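Local coordinates for extracellular solute-binding protein, family 1 (PDB 3QUF) that probably binds a solute, perhaps a carbohydrate, outside the cell and delivers it to an ABC-type membrane transporter for uptake, at residues Ser72-Gln75 / Thr76-Gly80; Ser307-Ser310 / Asp311-Ala315. All coordinates share one frame; numbering follows the deposited sequence.

Contact 1 (Ser72-Gln75 / Thr76-Gly80); sequences STLQ and TRLAG
L74 and L78, one helical turn apart, lay their isobutyl groups against each other on the inward face of an amphipathic helix. The two side chains run at a slant to one another: L74 CG sits 3.8 Å from L78 CD1, and the CD1 methyl of L74 reaches equally close to L78 CG. Their first torsions differ, and this brings the branches together. In L74 the CG lies anti to the backbone N (chi1 174°), which swings the branch along the helix toward the next turn, whereas L78 holds its CG beside its own backbone N, which tips its branch back toward the preceding turn to meet it. Beneath the pair, L78 N donates to L74 O over 2.8 Å.

Three further i to i+4 bonds continue this alpha-helical ladder, the last, from A79 N to Q75 O, being more bent at 140°. On the outer side T76 brings its hydroxyl back along the helix, with OG1 3.1 Å from S72 O. A water molecule bridges these two atoms, donating to S72 O at 2.8 Å, so this carbonyl serves both the helix ladder and the solvent. R77 uses the aliphatic root of its chain, its CG lying 3.3 Å from T73 O, before its extended chain carries NH1 to a hydrogen bond with Q62 and sets the guanidinium in a cation-pi contact with Y35. T73 OG1 also bonds Y35.

The result is a surface helix, residues 67-79, whose apolar side rests on the sheet: L74 and L78 both touch F87 of strand 86-89 and P84 in the loop before it, while T73 and R77 reach strands 30-36 and 57-63.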
ATOM      1  N   SER A  72      -1.656 -15.108 -13.963  1.00 19.83           N
ATOM      2  CA  SER A  72      -1.774 -16.452 -14.527  1.00 19.60           C
ATOM      3  C   SER A  72      -0.874 -16.617 -15.755  1.00 19.43           C
ATOM      4  O   SER A  72      -0.299 -17.691 -15.968  1.00 19.24           O
ATOM      5  CB  SER A  72      -3.245 -16.807 -14.839  1.00 22.03           C
ATOM      6  OG  SER A  72      -3.760 -15.985 -15.864  1.00 27.34           O
ATOM      7  N   THR A  73      -0.747 -15.567 -16.569  1.00 19.18           N
ATOM      8  CA  THR A  73       0.079 -15.633 -17.763  1.00 19.78           C
ATOM      9  C   THR A  73       1.561 -15.665 -17.367  1.00 17.46           C
ATOM     10  O   THR A  73       2.338 -16.427 -17.944  1.00 17.15           O
ATOM     11  CB  THR A  73      -0.216 -14.499 -18.774  1.00 21.16           C
ATOM     12  OG1 THR A  73      -0.113 -13.248 -18.125  1.00 27.53           O
ATOM     13  CG2 THR A  73      -1.666 -14.645 -19.324  1.00 21.40           C
ATOM     14  N   LEU A  74       1.918 -14.926 -16.328  1.00 15.89           N
ATOM     15  CA  LEU A  74       3.310 -14.961 -15.875  1.00 14.44           C
ATOM     16  C   LEU A  74       3.629 -16.368 -15.344  1.00 15.66           C
ATOM     17  O   LEU A  74       4.675 -16.919 -15.647  1.00 15.24           O
ATOM     18  CB  LEU A  74       3.565 -13.925 -14.799  1.00 13.21           C
ATOM     19  CG  LEU A  74       4.986 -14.025 -14.204  1.00 11.43           C
ATOM     20  CD1 LEU A  74       6.041 -13.720 -15.242  1.00 12.58           C
ATOM     21  CD2 LEU A  74       5.124 -13.072 -12.978  1.00 13.36           C
ATOM     22  N   GLN A  75       2.717 -16.968 -14.584  1.00 15.35           N
ATOM     23  CA  GLN A  75       2.999 -18.277 -14.003  1.00 16.59           C
ATOM     24  C   GLN A  75       3.243 -19.307 -15.121  1.00 17.10           C
ATOM     25  O   GLN A  75       4.186 -20.141 -15.052  1.00 17.11           O
ATOM     26  CB  GLN A  75       1.864 -18.732 -13.110  1.00 18.02           C
ATOM     27  CG  GLN A  75       2.124 -20.029 -12.401  1.00 23.16           C
ATOM     28  CD  GLN A  75       0.987 -20.388 -11.471  1.00 30.79           C
ATOM     29  OE1 GLN A  75       0.433 -19.517 -10.791  1.00 36.37           O
ATOM     30  NE2 GLN A  75       0.623 -21.660 -11.440  1.00 36.36           N
ATOM     31  N   THR A  76       2.428 -19.241 -16.162  1.00 17.13           N
ATOM     32  CA  THR A  76       2.610 -20.119 -17.299  1.00 19.17           C
ATOM     33  C   THR A  76       3.953 -19.897 -17.982  1.00 18.23           C
ATOM     34  O   THR A  76       4.642 -20.847 -18.306  1.00 19.28           O
ATOM     35  CB  THR A  76       1.465 -19.964 -18.324  1.00 20.79           C
ATOM     36  OG1 THR A  76       0.244 -20.281 -17.659  1.00 25.71           O
ATOM     37  CG2 THR A  76       1.654 -20.931 -19.499  1.00 24.28           C
ATOM     38  N   ARG A  77       4.313 -18.638 -18.185  1.00 17.04           N
ATOM     39  CA  ARG A  77       5.560 -18.344 -18.840  1.00 17.27           C
ATOM     40  C   ARG A  77       6.767 -18.743 -17.999  1.00 17.57           C
ATOM     41  O   ARG A  77       7.765 -19.212 -18.550  1.00 18.23           O
ATOM     42  CB  ARG A  77       5.637 -16.891 -19.214  1.00 17.18           C
ATOM     43  CG  ARG A  77       4.627 -16.532 -20.265  1.00 21.17           C
ATOM     44  CD  ARG A  77       4.746 -15.125 -20.709  1.00 27.90           C
ATOM     45  NE  ARG A  77       3.667 -14.855 -21.657  1.00 32.95           N
ATOM     46  CZ  ARG A  77       3.584 -13.812 -22.479  1.00 38.88           C
ATOM     47  NH1 ARG A  77       4.542 -12.900 -22.531  1.00 41.71           N
ATOM     48  NH2 ARG A  77       2.524 -13.704 -23.288  1.00 40.07           N
ATOM     49  N   LEU A  78       6.681 -18.584 -16.688  1.00 15.97           N
ATOM     50  CA  LEU A  78       7.776 -18.990 -15.810  1.00 16.64           C
ATOM     51  C   LEU A  78       7.940 -20.488 -15.815  1.00 18.60           C
ATOM     52  O   LEU A  78       9.049 -20.970 -15.641  1.00 18.76           O
ATOM     53  CB  LEU A  78       7.591 -18.506 -14.365  1.00 16.25           C
ATOM     54  CG  LEU A  78       7.715 -16.998 -14.226  1.00 14.44           C
ATOM     55  CD1 LEU A  78       7.327 -16.610 -12.808  1.00 16.51           C
ATOM     56  CD2 LEU A  78       9.132 -16.514 -14.555  1.00 15.56           C
ATOM     57  N   ALA A  79       6.838 -21.215 -16.026  1.00 18.64           N
ATOM     58  CA  ALA A  79       6.863 -22.666 -16.057  1.00 20.02           C
ATOM     59  C   ALA A  79       7.322 -23.246 -17.394  1.00 20.52           C
ATOM     60  O   ALA A  79       7.645 -24.423 -17.447  1.00 21.49           O
ATOM     61  CB  ALA A  79       5.452 -23.218 -15.714  1.00 20.09           C
ATOM     62  N   GLY A  80       7.289 -22.460 -18.466  1.00 19.75           N
ATOM     63  CA  GLY A  80       7.554 -22.943 -19.811  1.00 20.72           C
ATOM     64  C   GLY A  80       9.038 -22.947 -20.156  1.00 20.62           C
ATOM     65  O   GLY A  80       9.873 -22.780 -19.285  1.00 19.27           O
TER
HETATM   66  O   HOH W   1      -1.288 -20.214 -15.108  1.00 40.72           O

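Contact 2 (Ser307-Ser310 / Asp311-Ala315); sequences SRAS and DKEKA
S310 and E313 form a capping box at the start of helix 311-324, a reciprocal pairing in which each residue's side chain accepts from the other's backbone. S310 is the N-cap. Its OG lies between its own backbone N and carbonyl carbon (chi1 77°), a position from which it accepts from E313 N over 2.9 Å. E313 answers by folding its side chain back over the N-cap residue: OE1 accepts a nearly straight hydrogen bond from S310 N (176°), although that N-H comes in from above the carboxylate plane, 54° out of it. The whole glutamate chain arches past the serine hydroxyl, with CG and CD each 3.1 Å from S310 OG. The negative carboxylate close to the helix start probably interacts favourably with the helix dipole.

The first full helical turn is closed by K314 N, which donates to S310 O at 2.9 Å. A309, just ahead of the cap, points its methyl toward the helix and wedges it between E313 OE1 and the aliphatic part of K314, 3.8 Å from K314 CG. The lysine chain then bends at chi3, turning CE and NZ off the line toward S307 O, and a water spans the distance left. NZ donates to this water 2.8 Å away, and the same water donates a hydrogen bond to S307 O, 2.6 Å from its oxygen.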
ATOM      1  N   SER A 307      15.516 -16.906 -12.344  1.00 12.08           N
ATOM      2  CA  SER A 307      16.626 -17.797 -12.019  1.00 13.97           C
ATOM      3  C   SER A 307      17.008 -18.693 -13.202  1.00 15.03           C
ATOM      4  O   SER A 307      18.170 -19.113 -13.305  1.00 17.52           O
ATOM      5  CB  SER A 307      16.311 -18.606 -10.782  1.00 15.01           C
ATOM      6  OG  SER A 307      15.167 -19.379 -11.039  1.00 15.90           O
ATOM      7  N   ARG A 308      16.053 -18.994 -14.076  1.00 14.27           N
ATOM      8  CA  ARG A 308      16.285 -19.784 -15.274  1.00 15.05           C
ATOM      9  C   ARG A 308      16.515 -18.861 -16.462  1.00 16.37           C
ATOM     10  O   ARG A 308      15.579 -18.511 -17.220  1.00 17.62           O
ATOM     11  CB  ARG A 308      15.115 -20.736 -15.533  1.00 16.59           C
ATOM     12  CG  ARG A 308      15.271 -21.604 -16.767  1.00 19.06           C
ATOM     13  CD  ARG A 308      14.755 -22.964 -16.572  1.00 20.22           C
ATOM     14  NE  ARG A 308      13.346 -22.946 -16.220  1.00 20.06           N
ATOM     15  CZ  ARG A 308      12.369 -22.923 -17.114  1.00 18.27           C
ATOM     16  NH1 ARG A 308      11.116 -22.903 -16.684  1.00 21.61           N
ATOM     17  NH2 ARG A 308      12.619 -22.926 -18.412  1.00 21.28           N
ATOM     18  N   ALA A 309      17.755 -18.449 -16.599  1.00 15.80           N
ATOM     19  CA  ALA A 309      18.186 -17.450 -17.606  1.00 16.35           C
ATOM     20  C   ALA A 309      19.667 -17.675 -17.733  1.00 16.24           C
ATOM     21  O   ALA A 309      20.279 -18.194 -16.811  1.00 19.02           O
ATOM     22  CB  ALA A 309      17.924 -16.038 -17.187  1.00 15.41           C
ATOM     23  N   SER A 310      20.235 -17.251 -18.841  1.00 15.66           N
ATOM     24  CA  SER A 310      21.657 -17.443 -19.071  1.00 15.91           C
ATOM     25  C   SER A 310      22.455 -16.470 -18.192  1.00 16.33           C
ATOM     26  O   SER A 310      21.933 -15.477 -17.678  1.00 13.89           O
ATOM     27  CB  SER A 310      21.985 -17.214 -20.525  1.00 18.01           C
ATOM     28  OG  SER A 310      22.008 -15.830 -20.808  1.00 16.25           O
ATOM     29  N   ASP A 311      23.744 -16.744 -18.062  1.00 15.90           N
ATOM     30  CA  ASP A 311      24.608 -15.870 -17.338  1.00 16.70           C
ATOM     31  C   ASP A 311      24.553 -14.440 -17.895  1.00 15.87           C
ATOM     32  O   ASP A 311      24.439 -13.468 -17.122  1.00 14.89           O
ATOM     33  CB  ASP A 311      26.026 -16.425 -17.364  1.00 17.69           C
ATOM     34  CG  ASP A 311      26.183 -17.688 -16.495  1.00 21.88           C
ATOM     35  OD1 ASP A 311      25.202 -18.085 -15.789  1.00 23.33           O
ATOM     36  OD2 ASP A 311      27.307 -18.261 -16.506  1.00 24.68           O
ATOM     37  N   LYS A 312      24.646 -14.321 -19.211  1.00 16.06           N
ATOM     38  CA  LYS A 312      24.651 -12.984 -19.827  1.00 15.77           C
ATOM     39  C   LYS A 312      23.297 -12.309 -19.714  1.00 14.37           C
ATOM     40  O   LYS A 312      23.217 -11.083 -19.531  1.00 15.21           O
ATOM     41  CB  LYS A 312      25.085 -13.020 -21.262  1.00 17.33           C
ATOM     42  CG  LYS A 312      26.591 -13.126 -21.402  1.00 20.53           C
ATOM     43  CD  LYS A 312      27.286 -11.857 -20.958  1.00 24.92           C
ATOM     44  CE  LYS A 312      28.783 -12.018 -21.088  1.00 27.80           C
ATOM     45  NZ  LYS A 312      29.448 -10.699 -20.850  1.00 31.40           N
ATOM     46  N   GLU A 313      22.240 -13.104 -19.803  1.00 13.55           N
ATOM     47  CA  GLU A 313      20.914 -12.566 -19.656  1.00 13.33           C
ATOM     48  C   GLU A 313      20.716 -12.003 -18.245  1.00 12.81           C
ATOM     49  O   GLU A 313      20.164 -10.909 -18.067  1.00 13.36           O
ATOM     50  CB  GLU A 313      19.855 -13.626 -19.953  1.00 11.95           C
ATOM     51  CG  GLU A 313      19.699 -13.903 -21.458  1.00 13.94           C
ATOM     52  CD  GLU A 313      19.173 -15.271 -21.814  1.00 19.54           C
ATOM     53  OE1 GLU A 313      18.651 -16.009 -20.934  1.00 20.13           O
ATOM     54  OE2 GLU A 313      19.309 -15.619 -23.038  1.00 22.72           O
ATOM     55  N   LYS A 314      21.164 -12.755 -17.243  1.00 12.36           N
ATOM     56  CA  LYS A 314      21.078 -12.297 -15.877  1.00 13.13           C
ATOM     57  C   LYS A 314      21.847 -11.001 -15.676  1.00 13.16           C
ATOM     58  O   LYS A 314      21.357 -10.063 -15.028  1.00 12.59           O
ATOM     59  CB  LYS A 314      21.543 -13.376 -14.914  1.00 13.54           C
ATOM     60  CG  LYS A 314      20.495 -14.520 -14.804  1.00 17.46           C
ATOM     61  CD  LYS A 314      20.739 -15.539 -13.679  1.00 25.71           C
ATOM     62  CE  LYS A 314      22.103 -16.108 -13.688  1.00 28.03           C
ATOM     63  NZ  LYS A 314      22.481 -16.850 -12.388  1.00 24.52           N
ATOM     64  N   ALA A 315      23.039 -10.947 -16.239  1.00 14.04           N
ATOM     65  CA  ALA A 315      23.874  -9.736 -16.135  1.00 14.93           C
ATOM     66  C   ALA A 315      23.171  -8.510 -16.747  1.00 14.43           C
ATOM     67  O   ALA A 315      23.171  -7.406 -16.216  1.00 13.92           O
ATOM     68  CB  ALA A 315      25.208  -9.972 -16.808  1.00 17.41           C
TER
HETATM   69  O   HOH W   2      20.328 -18.614 -11.867  1.00 24.71           O
HETATM   70  O   HOH W   3      22.674 -15.470 -23.505  1.00 20.37           O

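Overall arrangement
Both contacts lie at the surface, on the same side of the chain's centre, yet they lie at opposite kinds of helix end. Contact 1 runs up to the C-terminal end of helix 67-79 and combines main-chain bonding with leucine packing against strand 86-89, including one buried residue, L74. Contact 2, with no buried residue, opens the N-terminal end of helix 311-324 after strand 295-305 and relies on polar capping by side chains. Their centres are about 17 Å apart, but R308 spans the gap: its NH2 probably hydrogen-bonds G80 O at 2.9 Å, so the loop before one helix reaches the residue that follows the other.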